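Local coordinates for carbohydrate kinase, pfkB family (Enterococcus faecalis, PDB 3KTN), which probably phosphorylates a sugar acid, perhaps 2-keto-3-deoxygluconate, as a magnesium-binding carbohydrate kinase of the pfkB family, at residues Lys4-Gly9 and Ala128-Val133; Val133-Ile138 and Lys162-Asp167; Phe166-Arg171 and Arg189-Cys194; Ile196-Arg201 and Gly285-Tyr290. One frame throughout, in Å; residues are numbered along the deposited sequence.

In the fold
All four contacts lie on the large central sheet, in which strands 4-8, 132-135, 163-167 and 196-198 are successive parallel neighbours. Interactions 1 and 2, with centres about 9 Å apart, share Val133 and use opposite edges of strand 132-135. Interaction 3 joins strand 163-167 to the end of helix 177-190; its centre is about 8 Å from that of interaction 2, with which it shares Phe166 and Asp167. Interaction 4 packs helix 278-291 on the face opposite Phe166, about 10 Å from interaction 2 between centres, where Leu287 meets Cys165 and Met132. None of the four lies at the magnesium site of Asp274 and Ile276, although helix 278-291 begins soon after it in the chain.

Interaction 1 (Lys4-Gly9 and Ala128-Val133); sequences KIAAFG and AEVDMV
Lys4 and Asp131 grip each other where strands 4-8 and 132-135 begin to run side by side. The backbone N of Lys4 gives a nearly straight bond (170°) to Asp131 OD2 at 3.0 Å, reaching the anti side of that oxygen. Outward along the lysine, CB lies 3.6 Å from the same OD2 and CG remains beside it, while CD passes 3.6 Å from the carbonyl O of Glu129. The chain is extended as far as CE, then bends (chi4 52°), and NZ meets a water at 2.9 Å. This water is also weakly bonded to Asp131 OD2, so it makes at most a loose bridge between the two charged groups. In the other direction, Lys4 O accepts from both Asp131 N (3.0 Å) and Met132 N (3.2 Å). Farther in, Ala6 N donates to Met132 O at 3.0 Å, continuing the parallel pairing. Ala6 CB rests on Val130 CG1, 3.7 Å away, whereas Ile5 and the selenomethionine Met132 lie on the other face of the sheet. A polar clasp at the margin thus gives way to apolar packing inside, and the nearby ammonium probably helps to stabilise the negative charge of Asp131.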
loop_
_atom_site.group_PDB
_atom_site.type_symbol
_atom_site.label_atom_id
_atom_site.label_comp_id
_atom_site.label_asym_id
_atom_site.label_seq_id
_atom_site.Cartn_x
_atom_site.Cartn_y
_atom_site.Cartn_z
ATOM N N LYS A 4 36.668 2.211 -16.230
ATOM C CA LYS A 4 36.318 2.168 -14.813
ATOM C C LYS A 4 36.101 3.601 -14.356
ATOM O O LYS A 4 37.017 4.423 -14.401
ATOM C CB LYS A 4 37.437 1.506 -14.014
ATOM C CG LYS A 4 37.652 0.057 -14.413
ATOM C CD LYS A 4 38.869 -0.550 -13.749
ATOM C CE LYS A 4 39.063 -1.976 -14.226
ATOM N NZ LYS A 4 39.073 -2.047 -15.719
ATOM N N ILE A 5 34.880 3.893 -13.917
ATOM C CA ILE A 5 34.516 5.240 -13.499
ATOM C C ILE A 5 34.137 5.366 -12.030
ATOM O O ILE A 5 33.382 4.557 -11.495
ATOM C CB ILE A 5 33.333 5.752 -14.348
ATOM C CG1 ILE A 5 33.644 5.543 -15.833
ATOM C CG2 ILE A 5 33.066 7.227 -14.052
ATOM C CD1 ILE A 5 32.516 5.940 -16.775
ATOM N N ALA A 6 34.667 6.398 -11.387
ATOM C CA ALA A 6 34.371 6.678 -9.991
ATOM C C ALA A 6 33.750 8.068 -9.937
ATOM O O ALA A 6 33.877 8.854 -10.877
ATOM C CB ALA A 6 35.650 6.644 -9.155
ATOM N N ALA A 7 33.062 8.364 -8.843
ATOM C CA ALA A 7 32.450 9.672 -8.673
ATOM C C ALA A 7 32.625 10.083 -7.229
ATOM O O ALA A 7 32.527 9.255 -6.325
ATOM C CB ALA A 7 30.969 9.627 -9.028
ATOM N N PHE A 8 32.909 11.360 -7.017
ATOM C CA PHE A 8 33.079 11.891 -5.674
ATOM C C PHE A 8 31.834 12.718 -5.448
ATOM O O PHE A 8 31.624 13.724 -6.127
ATOM C CB PHE A 8 34.321 12.786 -5.595
ATOM C CG PHE A 8 34.513 13.433 -4.255
ATOM C CD1 PHE A 8 34.841 12.671 -3.139
ATOM C CD2 PHE A 8 34.342 14.803 -4.101
ATOM C CE1 PHE A 8 34.996 13.265 -1.886
ATOM C CE2 PHE A 8 34.494 15.408 -2.850
ATOM C CZ PHE A 8 34.821 14.638 -1.740
ATOM N N GLY A 9 31.002 12.302 -4.502
ATOM C CA GLY A 9 29.782 13.044 -4.282
ATOM C C GLY A 9 28.971 12.728 -3.049
ATOM O O GLY A 9 29.426 12.082 -2.105
ATOM N N ALA A 128 44.337 5.067 -8.354
ATOM C CA ALA A 128 45.133 3.980 -8.915
ATOM C C ALA A 128 44.281 2.869 -9.524
ATOM O O ALA A 128 44.781 2.049 -10.292
ATOM C CB ALA A 128 46.047 3.398 -7.840
ATOM N N GLU A 129 42.994 2.843 -9.194
ATOM C CA GLU A 129 42.120 1.802 -9.720
ATOM C C GLU A 129 41.017 2.277 -10.659
ATOM O O GLU A 129 40.154 1.492 -11.050
ATOM C CB GLU A 129 41.507 1.017 -8.562
ATOM C CG GLU A 129 42.514 0.160 -7.813
ATOM C CD GLU A 129 41.909 -0.525 -6.605
ATOM O OE1 GLU A 129 40.888 -1.232 -6.765
ATOM O OE2 GLU A 129 42.455 -0.355 -5.493
ATOM N N VAL A 130 41.044 3.553 -11.028
ATOM C CA VAL A 130 40.031 4.096 -11.929
ATOM C C VAL A 130 40.674 4.821 -13.102
ATOM O O VAL A 130 41.808 5.288 -13.001
ATOM C CB VAL A 130 39.095 5.087 -11.197
ATOM C CG1 VAL A 130 38.381 4.380 -10.058
ATOM C CG2 VAL A 130 39.891 6.274 -10.678
ATOM N N ASP A 131 39.945 4.913 -14.212
ATOM C CA ASP A 131 40.443 5.593 -15.403
ATOM C C ASP A 131 39.803 6.967 -15.535
ATOM O O ASP A 131 40.323 7.847 -16.224
ATOM C CB ASP A 131 40.114 4.788 -16.655
ATOM C CG ASP A 131 40.537 3.347 -16.548
ATOM O OD1 ASP A 131 41.739 3.098 -16.314
ATOM O OD2 ASP A 131 39.667 2.462 -16.705
HETATM N N MSE A 132 38.666 7.143 -14.874
HETATM C CA MSE A 132 37.937 8.400 -14.935
HETATM C C MSE A 132 37.268 8.685 -13.598
HETATM O O MSE A 132 36.833 7.765 -12.908
HETATM C CB MSE A 132 36.882 8.315 -16.038
HETATM C CG MSE A 132 36.091 9.591 -16.282
HETATM SE SE MSE A 132 34.794 9.357 -17.713
HETATM C CE MSE A 132 35.954 9.582 -19.234
ATOM N N VAL A 133 37.196 9.956 -13.228
ATOM C CA VAL A 133 36.563 10.338 -11.977
ATOM C C VAL A 133 35.676 11.556 -12.191
ATOM O O VAL A 133 36.102 12.560 -12.766
ATOM C CB VAL A 133 37.608 10.653 -10.877
ATOM C CG1 VAL A 133 38.547 11.751 -11.339
ATOM C CG2 VAL A 133 36.906 11.065 -9.595
HETATM O O HOH W 1 39.503 -0.537 -18.173
#

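Interaction 2 (Val133-Ile138 and Lys162-Asp167)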
loop_
_atom_site.group_PDB
_atom_site.type_symbol
_atom_site.label_atom_id
_atom_site.label_comp_id
_atom_site.label_asym_id
_atom_site.label_seq_id
_atom_site.Cartn_x
_atom_site.Cartn_y
_atom_site.Cartn_z
ATOM N N VAL A 133 37.196 9.956 -13.228
ATOM C CA VAL A 133 36.563 10.338 -11.977
ATOM C C VAL A 133 35.676 11.556 -12.191
ATOM O O VAL A 133 36.102 12.560 -12.766
ATOM C CB VAL A 133 37.608 10.653 -10.877
ATOM C CG1 VAL A 133 38.547 11.751 -11.339
ATOM C CG2 VAL A 133 36.906 11.065 -9.595
ATOM N N HIS A 134 34.428 11.452 -11.742
ATOM C CA HIS A 134 33.481 12.545 -11.873
ATOM C C HIS A 134 33.317 13.235 -10.532
ATOM O O HIS A 134 32.977 12.604 -9.533
ATOM C CB HIS A 134 32.125 12.032 -12.360
ATOM C CG HIS A 134 31.108 13.115 -12.537
ATOM N ND1 HIS A 134 30.483 13.728 -11.473
ATOM C CD2 HIS A 134 30.655 13.736 -13.650
ATOM C CE1 HIS A 134 29.690 14.683 -11.921
ATOM N NE2 HIS A 134 29.777 14.711 -13.241
ATOM N N ILE A 135 33.568 14.536 -10.518
ATOM C CA ILE A 135 33.455 15.333 -9.309
ATOM C C ILE A 135 32.137 16.086 -9.380
ATOM O O ILE A 135 31.955 16.954 -10.232
ATOM C CB ILE A 135 34.647 16.313 -9.196
ATOM C CG1 ILE A 135 35.952 15.510 -9.114
ATOM C CG2 ILE A 135 34.491 17.197 -7.973
ATOM C CD1 ILE A 135 37.213 16.355 -9.009
ATOM N N CYS A 136 31.216 15.734 -8.487
ATOM C CA CYS A 136 29.895 16.349 -8.465
ATOM C C CYS A 136 29.954 17.805 -8.048
ATOM O O CYS A 136 30.476 18.137 -6.986
ATOM C CB CYS A 136 28.969 15.574 -7.524
ATOM S SG CYS A 136 28.818 13.806 -7.925
ATOM N N GLY A 137 29.398 18.667 -8.894
ATOM C CA GLY A 137 29.389 20.089 -8.615
ATOM C C GLY A 137 28.932 20.441 -7.214
ATOM O O GLY A 137 29.345 21.467 -6.669
ATOM N N ILE A 138 28.079 19.605 -6.627
ATOM C CA ILE A 138 27.583 19.867 -5.277
ATOM C C ILE A 138 28.738 19.929 -4.269
ATOM O O ILE A 138 28.693 20.699 -3.311
ATOM C CB ILE A 138 26.535 18.791 -4.834
ATOM C CG1 ILE A 138 26.007 19.116 -3.433
ATOM C CG2 ILE A 138 27.149 17.403 -4.845
ATOM C CD1 ILE A 138 25.248 20.434 -3.350
ATOM N N LYS A 162 44.337 11.000 -14.911
ATOM C CA LYS A 162 43.030 10.354 -14.953
ATOM C C LYS A 162 42.043 11.346 -15.546
ATOM O O LYS A 162 42.124 12.544 -15.272
ATOM C CB LYS A 162 42.571 9.963 -13.545
ATOM C CG LYS A 162 43.495 8.992 -12.828
ATOM C CD LYS A 162 43.654 7.701 -13.612
ATOM C CE LYS A 162 44.574 6.733 -12.893
ATOM N NZ LYS A 162 44.678 5.450 -13.635
ATOM N N LYS A 163 41.115 10.853 -16.358
ATOM C CA LYS A 163 40.118 11.723 -16.970
ATOM C C LYS A 163 39.237 12.306 -15.861
ATOM O O LYS A 163 38.846 11.599 -14.931
ATOM C CB LYS A 163 39.273 10.927 -17.964
ATOM C CG LYS A 163 38.593 11.782 -19.015
ATOM C CD LYS A 163 39.612 12.481 -19.909
ATOM C CE LYS A 163 40.498 11.484 -20.643
ATOM N NZ LYS A 163 41.455 12.169 -21.558
ATOM N N VAL A 164 38.940 13.599 -15.957
ATOM C CA VAL A 164 38.134 14.275 -14.949
ATOM C C VAL A 164 36.847 14.862 -15.524
ATOM O O VAL A 164 36.874 15.589 -16.520
ATOM C CB VAL A 164 38.946 15.403 -14.273
ATOM C CG1 VAL A 164 38.124 16.069 -13.183
ATOM C CG2 VAL A 164 40.234 14.835 -13.692
ATOM N N CYS A 165 35.721 14.534 -14.887
ATOM C CA CYS A 165 34.408 15.012 -15.315
ATOM C C CYS A 165 33.825 15.883 -14.216
ATOM O O CYS A 165 34.063 15.644 -13.037
ATOM C CB CYS A 165 33.483 13.834 -15.591
ATOM S SG CYS A 165 34.214 12.623 -16.705
ATOM N N PHE A 166 33.050 16.883 -14.608
ATOM C CA PHE A 166 32.473 17.813 -13.653
ATOM C C PHE A 166 31.135 18.345 -14.141
ATOM O O PHE A 166 30.959 18.600 -15.334
ATOM C CB PHE A 166 33.447 18.979 -13.451
ATOM C CG PHE A 166 32.923 20.066 -12.561
ATOM C CD1 PHE A 166 32.808 19.870 -11.193
ATOM C CD2 PHE A 166 32.568 21.302 -13.093
ATOM C CE1 PHE A 166 32.343 20.886 -10.367
ATOM C CE2 PHE A 166 32.100 22.324 -12.276
ATOM C CZ PHE A 166 31.990 22.118 -10.911
ATOM N N ASP A 167 30.195 18.515 -13.217
ATOM C CA ASP A 167 28.884 19.034 -13.571
ATOM C C ASP A 167 28.592 20.323 -12.828
ATOM O O ASP A 167 28.823 20.425 -11.626
ATOM C CB ASP A 167 27.790 18.004 -13.248
ATOM C CG ASP A 167 27.603 17.792 -11.750
ATOM O OD1 ASP A 167 26.563 18.220 -11.207
ATOM O OD2 ASP A 167 28.500 17.209 -11.109
HETATM O O HOH W 2 26.248 17.870 -8.455
#
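His134 and Cys165 stand side by side on one face of the sheet, and the imidazole leans across the neighbouring strand. Chi1 (-179°) puts CG anti to the backbone N; the ring beyond it has one face over Cys165 O, offset toward the rim, and Cys165 CB fits against its CD2 side, 3.4 Å from His134 CD2. Beyond the cysteine, the Asp167 carboxylate reaches the far edge of the imidazole, with OD2 close to the ring plane and 2.9 Å from CE1; the two planes are only 23° apart. The carboxylate also receives Gly137 N on OD2 at 2.8 Å, from above its plane, while a water joins Asp167 OD1 to Ile138 N.

On the opposite face the Phe166 ring is the bump, fitted against the bend after strand 132-135: its CD1 lies 3.2 Å from Ile135 O and its CE1 3.5 Å from Gly137 CA. Between that CA and Asp167 O there is no room for a side chain, and having none, Gly137 can sit this close to the strand. Val164 offers its two methyl branches separately, CG2 to Val133 and CG1 to the tip of Ile135. Alanines of helix 144-159 pack on Val133, Ile135 and Val164.

Backbone bonds tie the strands, among them Cys165 N to Val133 O at 2.9 Å and Ile135 N to Cys165 O at 2.8 Å. Strand 132-135, helix 144-159 and strand 163-167 thereby form a beta-alpha-beta crossover between adjacent parallel strands, part of the central sheet of the ribokinase-like fold.

Interaction 3 (Phe166-Arg171 and Arg189-Cys194). With SO4 (sulfate ion), chain B.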
loop_
_atom_site.group_PDB
_atom_site.type_symbol
_atom_site.label_atom_id
_atom_site.label_comp_id
_atom_site.label_asym_id
_atom_site.label_seq_id
_atom_site.Cartn_x
_atom_site.Cartn_y
_atom_site.Cartn_z
ATOM N N PHE A 166 33.050 16.883 -14.608
ATOM C CA PHE A 166 32.473 17.813 -13.653
ATOM C C PHE A 166 31.135 18.345 -14.141
ATOM O O PHE A 166 30.959 18.600 -15.334
ATOM C CB PHE A 166 33.447 18.979 -13.451
ATOM C CG PHE A 166 32.923 20.066 -12.561
ATOM C CD1 PHE A 166 32.808 19.870 -11.193
ATOM C CD2 PHE A 166 32.568 21.302 -13.093
ATOM C CE1 PHE A 166 32.343 20.886 -10.367
ATOM C CE2 PHE A 166 32.100 22.324 -12.276
ATOM C CZ PHE A 166 31.990 22.118 -10.911
ATOM N N ASP A 167 30.195 18.515 -13.217
ATOM C CA ASP A 167 28.884 19.034 -13.571
ATOM C C ASP A 167 28.592 20.323 -12.828
ATOM O O ASP A 167 28.823 20.425 -11.626
ATOM C CB ASP A 167 27.790 18.004 -13.248
ATOM C CG ASP A 167 27.603 17.792 -11.750
ATOM O OD1 ASP A 167 26.563 18.220 -11.207
ATOM O OD2 ASP A 167 28.500 17.209 -11.109
ATOM N N PHE A 168 28.104 21.315 -13.562
ATOM C CA PHE A 168 27.728 22.587 -12.968
ATOM C C PHE A 168 26.453 22.275 -12.184
ATOM O O PHE A 168 25.528 21.662 -12.721
ATOM C CB PHE A 168 27.402 23.615 -14.062
ATOM C CG PHE A 168 28.607 24.306 -14.647
ATOM C CD1 PHE A 168 28.976 25.573 -14.207
ATOM C CD2 PHE A 168 29.357 23.704 -15.651
ATOM C CE1 PHE A 168 30.080 26.234 -14.761
ATOM C CE2 PHE A 168 30.460 24.355 -16.212
ATOM C CZ PHE A 168 30.820 25.618 -15.768
ATOM N N ASN A 169 26.400 22.674 -10.921
ATOM C CA ASN A 169 25.206 22.429 -10.123
ATOM C C ASN A 169 24.721 23.777 -9.618
ATOM O O ASN A 169 24.418 23.940 -8.443
ATOM C CB ASN A 169 25.517 21.514 -8.938
ATOM C CG ASN A 169 24.264 20.891 -8.344
ATOM O OD1 ASN A 169 24.141 20.744 -7.129
ATOM N ND2 ASN A 169 23.330 20.511 -9.207
ATOM N N TYR A 170 24.663 24.742 -10.527
ATOM C CA TYR A 170 24.234 26.095 -10.202
ATOM C C TYR A 170 22.748 26.301 -10.440
ATOM O O TYR A 170 22.266 26.174 -11.563
ATOM C CB TYR A 170 25.022 27.112 -11.035
ATOM C CG TYR A 170 24.457 28.518 -10.985
ATOM C CD1 TYR A 170 24.379 29.220 -9.780
ATOM C CD2 TYR A 170 23.998 29.145 -12.144
ATOM C CE1 TYR A 170 23.858 30.515 -9.733
ATOM C CE2 TYR A 170 23.475 30.440 -12.108
ATOM C CZ TYR A 170 23.408 31.116 -10.900
ATOM O OH TYR A 170 22.894 32.392 -10.859
ATOM N N ARG A 171 22.028 26.622 -9.372
ATOM C CA ARG A 171 20.598 26.871 -9.467
ATOM C C ARG A 171 20.335 28.318 -9.068
ATOM O O ARG A 171 20.347 28.666 -7.887
ATOM C CB ARG A 171 19.822 25.906 -8.569
ATOM C CG ARG A 171 19.949 24.455 -9.005
ATOM C CD ARG A 171 19.116 23.532 -8.138
ATOM N NE ARG A 171 19.350 22.124 -8.446
ATOM C CZ ARG A 171 19.081 21.551 -9.614
ATOM N NH1 ARG A 171 18.563 22.265 -10.602
ATOM N NH2 ARG A 171 19.335 20.260 -9.794
ATOM N N ARG A 189 38.409 27.548 -9.901
ATOM C CA ARG A 189 39.522 26.809 -9.321
ATOM C C ARG A 189 39.605 25.361 -9.793
ATOM O O ARG A 189 40.702 24.825 -9.964
ATOM C CB ARG A 189 39.436 26.843 -7.794
ATOM C CG ARG A 189 39.528 28.240 -7.209
ATOM C CD ARG A 189 39.305 28.232 -5.709
ATOM N NE ARG A 189 40.312 27.445 -5.004
ATOM C CZ ARG A 189 40.340 27.296 -3.684
ATOM N NH1 ARG A 189 39.416 27.885 -2.930
ATOM N NH2 ARG A 189 41.289 26.567 -3.113
ATOM N N ILE A 190 38.457 24.723 -10.017
ATOM C CA ILE A 190 38.469 23.323 -10.448
ATOM C C ILE A 190 38.467 23.140 -11.960
ATOM O O ILE A 190 39.037 22.176 -12.471
ATOM C CB ILE A 190 37.268 22.529 -9.859
ATOM C CG1 ILE A 190 37.507 21.025 -10.025
ATOM C CG2 ILE A 190 35.978 22.924 -10.575
ATOM C CD1 ILE A 190 36.456 20.143 -9.356
ATOM N N LEU A 191 37.834 24.063 -12.675
ATOM C CA LEU A 191 37.758 23.974 -14.130
ATOM C C LEU A 191 39.080 23.703 -14.850
ATOM O O LEU A 191 39.104 22.989 -15.853
ATOM C CB LEU A 191 37.094 25.235 -14.688
ATOM C CG LEU A 191 35.569 25.225 -14.499
ATOM C CD1 LEU A 191 34.972 26.597 -14.777
ATOM C CD2 LEU A 191 34.978 24.176 -15.429
ATOM N N PRO A 192 40.197 24.269 -14.359
ATOM C CA PRO A 192 41.482 24.029 -15.025
ATOM C C PRO A 192 41.899 22.554 -15.045
ATOM O O PRO A 192 42.770 22.156 -15.817
ATOM C CB PRO A 192 42.452 24.887 -14.216
ATOM C CG PRO A 192 41.596 26.042 -13.788
ATOM C CD PRO A 192 40.321 25.345 -13.359
ATOM N N TYR A 193 41.266 21.743 -14.200
ATOM C CA TYR A 193 41.595 20.321 -14.110
ATOM C C TYR A 193 40.612 19.377 -14.801
ATOM O O TYR A 193 40.858 18.174 -14.872
ATOM C CB TYR A 193 41.702 19.921 -12.640
ATOM C CG TYR A 193 42.775 20.670 -11.894
ATOM C CD1 TYR A 193 44.121 20.336 -12.049
ATOM C CD2 TYR A 193 42.450 21.730 -11.049
ATOM C CE1 TYR A 193 45.118 21.039 -11.380
ATOM C CE2 TYR A 193 43.439 22.440 -10.376
ATOM C CZ TYR A 193 44.770 22.089 -10.547
ATOM O OH TYR A 193 45.753 22.784 -9.885
ATOM N N CYS A 194 39.513 19.920 -15.315
ATOM C CA CYS A 194 38.487 19.105 -15.963
ATOM C C CYS A 194 38.706 18.831 -17.443
ATOM O O CYS A 194 39.279 19.646 -18.162
ATOM C CB CYS A 194 37.118 19.763 -15.782
ATOM S SG CYS A 194 36.730 20.156 -14.073
HETATM S S SO4 B . 20.757 19.704 -6.145
HETATM O O1 SO4 B . 20.758 21.134 -6.504
HETATM O O2 SO4 B . 20.448 18.898 -7.336
HETATM O O3 SO4 B . 22.082 19.321 -5.625
HETATM O O4 SO4 B . 19.747 19.483 -5.096
#
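Ile190 sets its CG2 methyl almost squarely over the centre of the Phe166 ring, 4.1 Å from the centroid and only 12° off the ring normal, in a CH-pi contact. Its CG1 branch lies anti to the backbone N (chi1 -165°), and the CD1 at the end of that branch comes to Phe166 CD1 at the rim. Two further groups approach the phenylalanine obliquely. Cys194 SG is 3.5 Å from Phe166 CB and makes a sulfur-aromatic contact, 5.0 Å from the ring centroid. Leu191 CD2 comes to 4.4 Å from Phe166 CD2, while its other methyl, CD1, meets CZ of Phe168, so that one leucine spans both aromatic side chains. Tyr187 adds an edge-to-face partner to Phe166, and Phe229 of helix 218-233 touches both Phe168 and Leu191.

The far end of segment 166-171 is polar. There Arg171 holds a sulfate, probably from the crystallisation liquor, with NE to O1 at 2.6 Å and NH2 to O2 at 3.0 Å, both at the edge of the guanidinium; Arg108 is a second donor to the ion.

Between segments 166-171 and 189-194 the contact is apolar, without a hydrogen bond; Tyr187, earlier on the helix, adds one between its OH and Asn169 N. Arg171 and Arg108 together probably make a locally positive site, consistent with the bound sulfate.

Interaction 4 (Ile196-Arg201 and Gly285-Tyr290)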
loop_
_atom_site.group_PDB
_atom_site.type_symbol
_atom_site.label_atom_id
_atom_site.label_comp_id
_atom_site.label_asym_id
_atom_site.label_seq_id
_atom_site.Cartn_x
_atom_site.Cartn_y
_atom_site.Cartn_z
ATOM N N ILE A 196 35.944 16.782 -19.154
ATOM C CA ILE A 196 34.561 16.730 -19.630
ATOM C C ILE A 196 33.682 17.516 -18.670
ATOM O O ILE A 196 33.661 17.243 -17.471
ATOM C CB ILE A 196 34.059 15.274 -19.712
ATOM C CG1 ILE A 196 34.988 14.464 -20.615
ATOM C CG2 ILE A 196 32.631 15.239 -20.252
ATOM C CD1 ILE A 196 34.633 12.998 -20.712
ATOM N N VAL A 197 32.958 18.495 -19.198
ATOM C CA VAL A 197 32.111 19.331 -18.360
ATOM C C VAL A 197 30.649 19.355 -18.800
ATOM O O VAL A 197 30.348 19.464 -19.991
ATOM C CB VAL A 197 32.648 20.778 -18.336
ATOM C CG1 VAL A 197 31.771 21.649 -17.461
ATOM C CG2 VAL A 197 34.091 20.787 -17.832
ATOM N N PHE A 198 29.750 19.254 -17.825
ATOM C CA PHE A 198 28.314 19.281 -18.077
ATOM C C PHE A 198 27.739 20.589 -17.559
ATOM O O PHE A 198 27.919 20.941 -16.394
ATOM C CB PHE A 198 27.638 18.091 -17.389
ATOM C CG PHE A 198 28.047 16.762 -17.955
ATOM C CD1 PHE A 198 27.576 16.344 -19.189
ATOM C CD2 PHE A 198 28.952 15.956 -17.278
ATOM C CE1 PHE A 198 28.005 15.137 -19.748
ATOM C CE2 PHE A 198 29.386 14.749 -17.827
ATOM C CZ PHE A 198 28.913 14.340 -19.066
ATOM N N GLY A 199 27.058 21.316 -18.436
ATOM C CA GLY A 199 26.478 22.585 -18.044
ATOM C C GLY A 199 25.760 23.241 -19.205
ATOM O O GLY A 199 25.717 22.688 -20.305
ATOM N N SER A 200 25.203 24.422 -18.971
ATOM C CA SER A 200 24.478 25.135 -20.019
ATOM C C SER A 200 25.080 26.499 -20.328
ATOM O O SER A 200 25.934 27.000 -19.595
ATOM C CB SER A 200 23.029 25.342 -19.599
ATOM O OG SER A 200 22.961 26.282 -18.540
ATOM N N ARG A 201 24.602 27.095 -21.416
ATOM C CA ARG A 201 25.049 28.413 -21.844
ATOM C C ARG A 201 24.808 29.428 -20.734
ATOM O O ARG A 201 25.688 30.226 -20.407
ATOM C CB ARG A 201 24.281 28.845 -23.094
ATOM C CG ARG A 201 24.511 30.295 -23.507
ATOM C CD ARG A 201 23.542 30.704 -24.607
ATOM N NE ARG A 201 23.809 32.041 -25.133
ATOM C CZ ARG A 201 23.685 33.163 -24.431
ATOM N NH1 ARG A 201 23.298 33.118 -23.160
ATOM N NH2 ARG A 201 23.945 34.333 -25.001
ATOM N N GLY A 285 24.778 9.205 -20.503
ATOM C CA GLY A 285 24.779 8.834 -21.903
ATOM C C GLY A 285 25.992 9.406 -22.619
ATOM O O GLY A 285 26.586 8.746 -23.479
ATOM N N ILE A 286 26.353 10.642 -22.274
ATOM C CA ILE A 286 27.510 11.301 -22.874
ATOM C C ILE A 286 28.775 10.553 -22.474
ATOM O O ILE A 286 29.597 10.213 -23.322
ATOM C CB ILE A 286 27.638 12.774 -22.405
ATOM C CG1 ILE A 286 26.469 13.608 -22.942
ATOM C CG2 ILE A 286 28.972 13.352 -22.857
ATOM C CD1 ILE A 286 26.266 13.524 -24.455
ATOM N N LEU A 287 28.929 10.294 -21.178
ATOM C CA LEU A 287 30.099 9.573 -20.692
ATOM C C LEU A 287 30.195 8.187 -21.309
ATOM O O LEU A 287 31.288 7.720 -21.626
ATOM C CB LEU A 287 30.074 9.463 -19.164
ATOM C CG LEU A 287 30.269 10.797 -18.444
ATOM C CD1 LEU A 287 30.406 10.591 -16.944
ATOM C CD2 LEU A 287 31.518 11.466 -18.995
ATOM N N TYR A 288 29.055 7.521 -21.479
ATOM C CA TYR A 288 29.062 6.188 -22.069
ATOM C C TYR A 288 29.561 6.256 -23.503
ATOM O O TYR A 288 30.326 5.396 -23.942
ATOM C CB TYR A 288 27.665 5.564 -22.077
ATOM C CG TYR A 288 27.690 4.163 -22.637
ATOM C CD1 TYR A 288 28.341 3.135 -21.952
ATOM C CD2 TYR A 288 27.133 3.874 -23.884
ATOM C CE1 TYR A 288 28.441 1.854 -22.499
ATOM C CE2 TYR A 288 27.227 2.600 -24.436
ATOM C CZ TYR A 288 27.883 1.596 -23.740
ATOM O OH TYR A 288 27.988 0.333 -24.287
ATOM N N GLY A 289 29.100 7.270 -24.231
ATOM C CA GLY A 289 29.515 7.446 -25.610
ATOM C C GLY A 289 31.017 7.659 -25.648
ATOM O O GLY A 289 31.709 7.165 -26.538
ATOM N N TYR A 290 31.520 8.390 -24.660
ATOM C CA TYR A 290 32.943 8.669 -24.562
ATOM C C TYR A 290 33.721 7.373 -24.345
ATOM O O TYR A 290 34.708 7.108 -25.031
ATOM C CB TYR A 290 33.216 9.617 -23.396
ATOM C CG TYR A 290 34.635 10.125 -23.363
ATOM C CD1 TYR A 290 35.048 11.140 -24.224
ATOM C CD2 TYR A 290 35.576 9.569 -22.501
ATOM C CE1 TYR A 290 36.365 11.587 -24.228
ATOM C CE2 TYR A 290 36.898 10.007 -22.497
ATOM C CZ TYR A 290 37.285 11.016 -23.362
ATOM O OH TYR A 290 38.589 11.458 -23.362
#
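Ile196 meets Tyr290 through a CH-pi contact, its CD1 methyl lying over the centre of the tyrosine ring, 3.8 Å from the centroid and just 7° off the normal. Chi2 (177°) extends CD1 anti to CA, and the methyl touches ring atoms all round the centre, CG being nearest at 3.9 Å. The hydroxyl of Tyr290 plays no part in this face contact; it is hydrogen-bonded to Glu236, and Trp237 meets the ring edge-to-face.

The remaining contacts are aliphatic or aliphatic-to-aromatic. Ile196 CD1 also touches Leu287 CD2 at 3.9 Å, so this methyl meets two residues of the helix. Phe198 enters edge-first: its CE1 comes to 3.6 Å from Ile286 CB, with Ile286 CG2 close by, and its CZ lies 3.8 Å from Leu287 CG. Phe198 and Ile286 point in opposite directions alongside each other, and Leu287 brings CD2 to the ring edge, so a single leucine methyl meets both Ile196 and Phe198.

Polar bonding between the two segments is absent. Met132 and Cys165, from the two preceding strands of the sheet, extend the same apolar layer across Leu287.

The helix segment runs nearly antiparallel to the strand (162°), with the axes 10.7 Å apart at their closest. This is helix-on-sheet packing of the three-layered alpha/beta/alpha ribokinase-like fold, in which helix 278-291 lies on the face away from helix 144-159; as in other pfkB kinases, the GAGD motif occurs at its N-terminal end.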